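Local coordinates for protein pentafunctional AROM polypeptide (Schizosaccharomyces pombe, PDB 5SWV) that probably catalyses the dehydration of 3-dehydroquinate and the NADPH-dependent reduction of 3-dehydroshikimate, two consecutive steps of the shikimate pathway carried by one polypeptide, at residues N124-K130 with S163-V167. Residues are numbered along the deposited sequence; the frame is centred on the assembly and turned at random.
Sequences NILYQHK and SYADV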
loop_
_atom_site.group_PDB
_atom_site.type_symbol
_atom_site.label_atom_id
_atom_site.label_comp_id
_atom_site.label_asym_id
_atom_site.label_seq_id
_atom_site.Cartn_x
_atom_site.Cartn_y
_atom_site.Cartn_z
ATOM N N ASN A 124 15.291 -26.121 12.236
ATOM C CA ASN A 124 14.743 -27.160 11.366
ATOM C C ASN A 124 13.250 -27.414 11.595
ATOM O O ASN A 124 12.461 -27.440 10.649
ATOM C CB ASN A 124 15.521 -28.453 11.588
ATOM C CG ASN A 124 15.215 -29.516 10.554
ATOM O OD1 ASN A 124 15.068 -29.242 9.366
ATOM N ND2 ASN A 124 15.162 -30.737 11.000
ATOM N N ILE A 125 12.858 -27.593 12.852
ATOM C CA ILE A 125 11.443 -27.736 13.178
ATOM C C ILE A 125 10.621 -26.562 12.627
ATOM O O ILE A 125 9.536 -26.769 12.092
ATOM C CB ILE A 125 11.239 -27.859 14.686
ATOM C CG1 ILE A 125 11.735 -29.224 15.157
ATOM C CG2 ILE A 125 9.773 -27.682 15.065
ATOM C CD1 ILE A 125 12.002 -29.294 16.652
ATOM N N LEU A 126 11.125 -25.340 12.764
ATOM C CA LEU A 126 10.426 -24.179 12.221
ATOM C C LEU A 126 10.414 -24.237 10.709
ATOM O O LEU A 126 9.408 -23.916 10.092
ATOM C CB LEU A 126 11.057 -22.868 12.678
ATOM C CG LEU A 126 11.000 -22.562 14.183
ATOM C CD1 LEU A 126 11.976 -21.441 14.554
ATOM C CD2 LEU A 126 9.582 -22.227 14.632
ATOM N N TYR A 127 11.530 -24.644 10.110
ATOM C CA TYR A 127 11.601 -24.825 8.650
ATOM C C TYR A 127 10.591 -25.874 8.171
ATOM O O TYR A 127 9.811 -25.608 7.261
ATOM C CB TYR A 127 13.029 -25.198 8.219
ATOM C CG TYR A 127 13.151 -25.570 6.766
ATOM C CD1 TYR A 127 13.167 -24.593 5.780
ATOM C CD2 TYR A 127 13.247 -26.908 6.372
ATOM C CE1 TYR A 127 13.275 -24.930 4.446
ATOM C CE2 TYR A 127 13.357 -27.252 5.034
ATOM C CZ TYR A 127 13.367 -26.255 4.083
ATOM O OH TYR A 127 13.465 -26.572 2.760
ATOM N N GLN A 128 10.572 -27.039 8.815
ATOM C CA GLN A 128 9.620 -28.098 8.456
ATOM C C GLN A 128 8.151 -27.628 8.498
ATOM O O GLN A 128 7.351 -28.111 7.724
ATOM C CB GLN A 128 9.812 -29.360 9.321
ATOM C CG GLN A 128 11.161 -30.078 9.182
ATOM C CD GLN A 128 11.532 -30.484 7.747
ATOM O OE1 GLN A 128 10.675 -30.802 6.933
ATOM N NE2 GLN A 128 12.822 -30.479 7.447
ATOM N N HIS A 129 7.806 -26.670 9.362
ATOM C CA HIS A 129 6.421 -26.206 9.490
ATOM C C HIS A 129 6.123 -24.887 8.793
ATOM O O HIS A 129 5.060 -24.324 8.997
ATOM C CB HIS A 129 6.048 -26.108 10.966
ATOM C CG HIS A 129 6.054 -27.428 11.671
ATOM N ND1 HIS A 129 7.218 -28.118 11.951
ATOM C CD2 HIS A 129 5.037 -28.197 12.131
ATOM C CE1 HIS A 129 6.917 -29.254 12.554
ATOM N NE2 HIS A 129 5.601 -29.327 12.677
ATOM N N LYS A 130 7.015 -24.406 7.937
ATOM C CA LYS A 130 6.869 -23.047 7.436
ATOM C C LYS A 130 5.628 -22.817 6.602
ATOM O O LYS A 130 5.014 -21.764 6.728
ATOM C CB LYS A 130 8.116 -22.574 6.694
ATOM C CG LYS A 130 8.377 -23.191 5.333
ATOM C CD LYS A 130 9.859 -23.046 4.996
ATOM C CE LYS A 130 10.168 -23.005 3.506
ATOM N NZ LYS A 130 11.394 -22.159 3.313
ATOM N N SER A 163 20.767 -23.684 4.360
ATOM C CA SER A 163 19.903 -24.864 4.399
ATOM C C SER A 163 18.413 -24.497 4.507
ATOM O O SER A 163 17.571 -25.195 3.966
ATOM C CB SER A 163 20.288 -25.769 5.574
ATOM O OG SER A 163 21.628 -26.234 5.480
ATOM N N TYR A 164 18.104 -23.390 5.181
ATOM C CA TYR A 164 16.745 -23.039 5.560
ATOM C C TYR A 164 16.176 -21.740 4.959
ATOM O O TYR A 164 14.961 -21.564 4.934
ATOM C CB TYR A 164 16.697 -22.926 7.086
ATOM C CG TYR A 164 17.303 -24.107 7.824
ATOM C CD1 TYR A 164 16.708 -25.370 7.751
ATOM C CD2 TYR A 164 18.462 -23.971 8.604
ATOM C CE1 TYR A 164 17.241 -26.459 8.420
ATOM C CE2 TYR A 164 18.994 -25.063 9.286
ATOM C CZ TYR A 164 18.371 -26.300 9.176
ATOM O OH TYR A 164 18.859 -27.405 9.806
ATOM N N ALA A 165 17.026 -20.837 4.478
ATOM C CA ALA A 165 16.613 -19.431 4.307
ATOM C C ALA A 165 15.837 -19.111 3.042
ATOM O O ALA A 165 16.201 -19.554 1.980
ATOM C CB ALA A 165 17.833 -18.534 4.355
ATOM N N ASP A 166 14.794 -18.307 3.166
ATOM C CA ASP A 166 14.235 -17.587 2.021
ATOM C C ASP A 166 14.886 -16.198 1.852
ATOM O O ASP A 166 14.937 -15.663 0.741
ATOM C CB ASP A 166 12.723 -17.426 2.178
ATOM C CG ASP A 166 12.002 -18.746 2.205
ATOM O OD1 ASP A 166 11.862 -19.357 1.132
ATOM O OD2 ASP A 166 11.570 -19.181 3.291
ATOM N N VAL A 167 15.301 -15.597 2.969
ATOM C CA VAL A 167 16.044 -14.336 2.993
ATOM C C VAL A 167 17.110 -14.456 4.071
ATOM O O VAL A 167 16.892 -15.151 5.063
ATOM C CB VAL A 167 15.135 -13.141 3.354
ATOM C CG1 VAL A 167 15.933 -11.823 3.358
ATOM C CG2 VAL A 167 13.934 -13.078 2.414
#
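Tyr164 turns the edge of its ring toward the face of Tyr127, joining helix 120-128 to the loop before strand 167-173 in the (beta/alpha)8 barrel of the type I dehydroquinase domain. Tyr127 lies in the last turn of its helix, while Tyr164 follows helix 152-162. The pair is an offset edge-to-face stack, with ring planes 60° apart and centroids of the Tyr127 and Tyr164 rings separated by 5.6 Å.

With CG opposite its carbonyl carbon (chi1 -50°), Tyr164 carries its ring across toward the helix. Followed outward, its CB touches Tyr127 CD1 only loosely; then its CD1 lies 3.7 Å from Tyr127 CG and equally near Tyr127 CB. Farther along, Tyr164 CE1 comes to 3.7 Å from Asn124 OD1, which lies near the ring plane at its edge, and Tyr164 OH ends beside Asn124 CB. A tyrosine suits this surface seam because its flat ring can lie against both Tyr127 and Asn124, one helical turn apart. The CB of the preceding Ser163 lies over the centre of one Tyr164 face, 3.8 Å above the ring plane. Asn124 OD1 also accepts a bond from Gln128 NE2 (3.2 Å, nearly straight at 167°), one turn further on, which helps hold the Asn124 amide beside the Tyr164 ring.

Beyond the helix end, the extended chain of Lys130 runs out to meet Asp166 from the opposite direction, a lysine being long enough to bridge the gap. Asp166, in the loop, is tied to neighbouring strand 134-140 by OD2, which accepts from Leu135 N, and that same OD2 is met on its syn side by Lys130 NZ in a 3.0 Å salt bridge, 25° out of the carboxylate plane.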